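Local coordinates for MaoC family protein (Mycobacterium tuberculosis H37Rv, PDB 3KHP), which probably acts as a (3R)-hydroxyacyl-thioester dehydratase of the MaoC family, interconverting 3-hydroxyacyl and trans-2-enoyl thioesters, at residues D42-I50 and L59-H67. Sequence-based numbering, arbitrary orientation.
Sequences DRDTLLYAI and LAFTTENSH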
loop_
_atom_site.group_PDB
_atom_site.type_symbol
_atom_site.label_atom_id
_atom_site.label_comp_id
_atom_site.label_asym_id
_atom_site.label_seq_id
_atom_site.Cartn_x
_atom_site.Cartn_y
_atom_site.Cartn_z
ATOM N N ASP A 42 -7.000 -6.244 9.268
ATOM C CA ASP A 42 -7.590 -6.182 7.938
ATOM C C ASP A 42 -6.886 -5.156 7.076
ATOM O O ASP A 42 -6.854 -5.268 5.860
ATOM C CB ASP A 42 -9.114 -5.958 7.944
ATOM C CG ASP A 42 -9.548 -4.683 8.654
ATOM O OD1 ASP A 42 -8.729 -3.825 9.015
ATOM O OD2 ASP A 42 -10.768 -4.533 8.871
ATOM N N ARG A 43 -6.330 -4.144 7.693
ATOM C CA ARG A 43 -5.583 -3.146 6.919
ATOM C C ARG A 43 -4.454 -3.787 6.119
ATOM O O ARG A 43 -4.179 -3.385 5.006
ATOM C CB ARG A 43 -4.998 -2.138 7.871
ATOM C CG ARG A 43 -4.354 -0.968 7.222
ATOM C CD ARG A 43 -3.595 -0.279 8.260
ATOM N NE ARG A 43 -3.252 1.081 7.925
ATOM C CZ ARG A 43 -2.144 1.677 8.353
ATOM N NH1 ARG A 43 -1.276 1.000 9.101
ATOM N NH2 ARG A 43 -1.894 2.947 8.031
ATOM N N ASP A 44 -3.791 -4.765 6.720
ATOM C CA ASP A 44 -2.678 -5.431 6.096
ATOM C C ASP A 44 -3.128 -6.237 4.887
ATOM O O ASP A 44 -2.439 -6.260 3.885
ATOM C CB ASP A 44 -1.985 -6.385 7.097
ATOM C CG ASP A 44 -1.376 -5.662 8.238
ATOM O OD1 ASP A 44 -0.541 -4.804 7.963
ATOM O OD2 ASP A 44 -1.755 -5.882 9.418
ATOM N N THR A 45 -4.263 -6.924 4.993
ATOM C CA THR A 45 -4.668 -7.856 3.930
ATOM C C THR A 45 -5.293 -7.044 2.807
ATOM O O THR A 45 -5.127 -7.361 1.650
ATOM C CB THR A 45 -5.600 -8.962 4.437
ATOM O OG1 THR A 45 -6.523 -8.423 5.388
ATOM C CG2 THR A 45 -4.811 -10.118 5.111
ATOM N N LEU A 46 -5.967 -5.954 3.172
ATOM C CA LEU A 46 -6.446 -4.995 2.205
ATOM C C LEU A 46 -5.260 -4.363 1.461
ATOM O O LEU A 46 -5.239 -4.331 0.230
ATOM C CB LEU A 46 -7.273 -3.896 2.903
ATOM C CG LEU A 46 -8.629 -4.346 3.490
ATOM C CD1 LEU A 46 -9.163 -3.314 4.442
ATOM C CD2 LEU A 46 -9.649 -4.731 2.398
ATOM N N LEU A 47 -4.278 -3.868 2.217
ATOM C CA LEU A 47 -3.110 -3.229 1.611
ATOM C C LEU A 47 -2.361 -4.158 0.665
ATOM O O LEU A 47 -1.831 -3.709 -0.370
ATOM C CB LEU A 47 -2.153 -2.726 2.706
ATOM C CG LEU A 47 -0.941 -1.942 2.214
ATOM C CD1 LEU A 47 -1.323 -0.867 1.224
ATOM C CD2 LEU A 47 -0.166 -1.320 3.400
ATOM N N TYR A 48 -2.311 -5.440 1.029
ATOM C CA TYR A 48 -1.621 -6.461 0.220
ATOM C C TYR A 48 -2.395 -6.616 -1.074
ATOM O O TYR A 48 -1.804 -6.618 -2.148
ATOM C CB TYR A 48 -1.539 -7.811 0.966
ATOM C CG TYR A 48 -1.034 -8.942 0.089
ATOM C CD1 TYR A 48 0.328 -9.155 -0.088
ATOM C CD2 TYR A 48 -1.899 -9.787 -0.557
ATOM C CE1 TYR A 48 0.802 -10.131 -0.945
ATOM C CE2 TYR A 48 -1.419 -10.793 -1.398
ATOM C CZ TYR A 48 -0.071 -10.971 -1.557
ATOM O OH TYR A 48 0.411 -11.966 -2.351
ATOM N N ALA A 49 -3.709 -6.805 -0.969
ATOM C CA ALA A 49 -4.555 -6.915 -2.157
ATOM C C ALA A 49 -4.295 -5.756 -3.145
ATOM O O ALA A 49 -4.106 -5.986 -4.315
ATOM C CB ALA A 49 -6.058 -6.949 -1.772
ATOM N N ILE A 50 -4.326 -4.513 -2.680
ATOM C CA ILE A 50 -4.085 -3.368 -3.577
ATOM C C ILE A 50 -2.658 -3.468 -4.089
ATOM O O ILE A 50 -2.415 -3.218 -5.233
ATOM C CB ILE A 50 -4.309 -2.034 -2.865
ATOM C CG1 ILE A 50 -5.800 -1.842 -2.551
ATOM C CG2 ILE A 50 -3.801 -0.867 -3.698
ATOM C CD1 ILE A 50 -6.051 -0.830 -1.363
ATOM N N LEU A 59 -14.185 -5.982 -4.917
ATOM C CA LEU A 59 -14.340 -5.365 -3.623
ATOM C C LEU A 59 -14.257 -6.302 -2.454
ATOM O O LEU A 59 -14.092 -5.886 -1.316
ATOM C CB LEU A 59 -15.687 -4.642 -3.570
ATOM C CG LEU A 59 -15.839 -3.469 -4.540
ATOM C CD1 LEU A 59 -17.289 -2.990 -4.532
ATOM C CD2 LEU A 59 -14.848 -2.370 -4.168
ATOM N N ALA A 60 -14.405 -7.560 -2.725
ATOM C CA ALA A 60 -14.171 -8.618 -1.746
ATOM C C ALA A 60 -12.734 -8.657 -1.261
ATOM O O ALA A 60 -12.478 -9.041 -0.148
ATOM C CB ALA A 60 -14.546 -9.951 -2.411
ATOM N N PHE A 61 -11.788 -8.233 -2.089
ATOM C CA PHE A 61 -10.359 -8.196 -1.713
ATOM C C PHE A 61 -9.896 -6.826 -1.258
ATOM O O PHE A 61 -8.951 -6.748 -0.462
ATOM C CB PHE A 61 -9.509 -8.701 -2.876
ATOM C CG PHE A 61 -9.866 -10.094 -3.276
ATOM C CD1 PHE A 61 -9.650 -11.154 -2.414
ATOM C CD2 PHE A 61 -10.456 -10.353 -4.464
ATOM C CE1 PHE A 61 -10.014 -12.460 -2.765
ATOM C CE2 PHE A 61 -10.817 -11.642 -4.815
ATOM C CZ PHE A 61 -10.613 -12.688 -3.959
ATOM N N THR A 62 -10.585 -5.757 -1.695
ATOM C CA THR A 62 -10.163 -4.384 -1.349
ATOM C C THR A 62 -11.051 -3.617 -0.340
ATOM O O THR A 62 -10.770 -2.465 0.004
ATOM C CB THR A 62 -10.027 -3.599 -2.618
ATOM O OG1 THR A 62 -11.243 -3.723 -3.383
ATOM C CG2 THR A 62 -8.873 -4.192 -3.434
ATOM N N THR A 63 -12.106 -4.262 0.149
ATOM C CA THR A 63 -12.954 -3.672 1.162
ATOM C C THR A 63 -13.456 -4.715 2.158
ATOM O O THR A 63 -13.659 -5.898 1.813
ATOM C CB THR A 63 -14.204 -2.962 0.560
ATOM O OG1 THR A 63 -15.085 -3.937 -0.058
ATOM C CG2 THR A 63 -13.797 -1.856 -0.434
ATOM N N GLU A 64 -13.695 -4.239 3.377
ATOM C CA GLU A 64 -14.189 -5.064 4.464
ATOM C C GLU A 64 -15.633 -4.801 4.872
ATOM O O GLU A 64 -16.207 -5.624 5.614
ATOM C CB GLU A 64 -13.313 -4.881 5.692
ATOM C CG GLU A 64 -13.617 -3.707 6.564
ATOM C CD GLU A 64 -13.219 -2.368 5.957
ATOM O OE1 GLU A 64 -12.922 -2.279 4.747
ATOM O OE2 GLU A 64 -13.232 -1.390 6.722
ATOM N N ASN A 65 -16.186 -3.656 4.458
ATOM C CA ASN A 65 -17.492 -3.187 4.935
ATOM C C ASN A 65 -18.457 -2.823 3.821
ATOM O O ASN A 65 -19.351 -2.016 4.023
ATOM C CB ASN A 65 -17.349 -2.015 5.916
ATOM C CG ASN A 65 -16.653 -0.833 5.332
ATOM O OD1 ASN A 65 -16.091 -0.886 4.214
ATOM N ND2 ASN A 65 -16.650 0.272 6.094
ATOM N N SER A 66 -18.272 -3.431 2.656
ATOM C CA SER A 66 -19.129 -3.183 1.520
ATOM C C SER A 66 -20.350 -4.081 1.637
ATOM O O SER A 66 -20.283 -5.168 2.220
ATOM C CB SER A 66 -18.378 -3.408 0.210
ATOM O OG SER A 66 -17.400 -2.372 0.008
ATOM N N HIS A 67 -21.472 -3.596 1.110
ATOM C CA HIS A 67 -22.779 -4.211 1.308
ATOM C C HIS A 67 -22.797 -5.573 0.624
ATOM O O HIS A 67 -22.514 -5.676 -0.575
ATOM C CB HIS A 67 -23.889 -3.308 0.744
ATOM C CG HIS A 67 -25.245 -3.939 0.782
ATOM N ND1 HIS A 67 -25.823 -4.526 -0.325
ATOM C CD2 HIS A 67 -26.089 -4.161 1.813
ATOM C CE1 HIS A 67 -26.979 -5.061 0.018
ATOM N NE2 HIS A 67 -27.157 -4.867 1.312
#
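Leu46, in the middle of helix 42-51, drives its CD2 methyl against the backbone where helix 59-62 ends: CD2 lies 3.3 Å from Thr62 C and 3.4 Å from Thr63 N, over the flat face of the Thr62-Thr63 peptide and almost directly above the carbonyl carbon. Its CG stands anti to the carbonyl carbon (chi1 -69°), which carries the branch across to the second segment, while CD1 turns to Glu64 and comes 3.9 Å from OE1. One turn on, Ala49 CB points at the preceding peptide, 3.2 Å from Phe61 O and 4.0 Å from Phe61 CB; the Phe61 ring turns off from the helix. Thr62 adds its methyl, CG2 meeting Ile50 CG1 at 4.0 Å with the two side chains nearly at right angles, while its OG1 bonds to Gly55 O in the connecting loop. At the start of the helix, Asp42 meets Glu64 as two neighbouring carboxylates, not bonded to each other: Asp42 OD2 sits 3.8 Å from Glu64 CG and 4.5 Å from Glu64 OE2, with the carboxylate planes turned 68° apart. Arg208 of the second subunit forms salt bridges with both Asp42 OD1 and Glu64 OE2, and Arg203 of the same neighbouring subunit forms one with Glu64 OE1. Both segments, within the hydratase 2 N-terminal region, thus also contact the second subunit. No hydrogen bond joins the two segments; the direct contact is mainly van der Waals, methyl groups on backbone and on side-chain carbons, and the partner chain's arginines probably offset the like charges of Asp42 and Glu64.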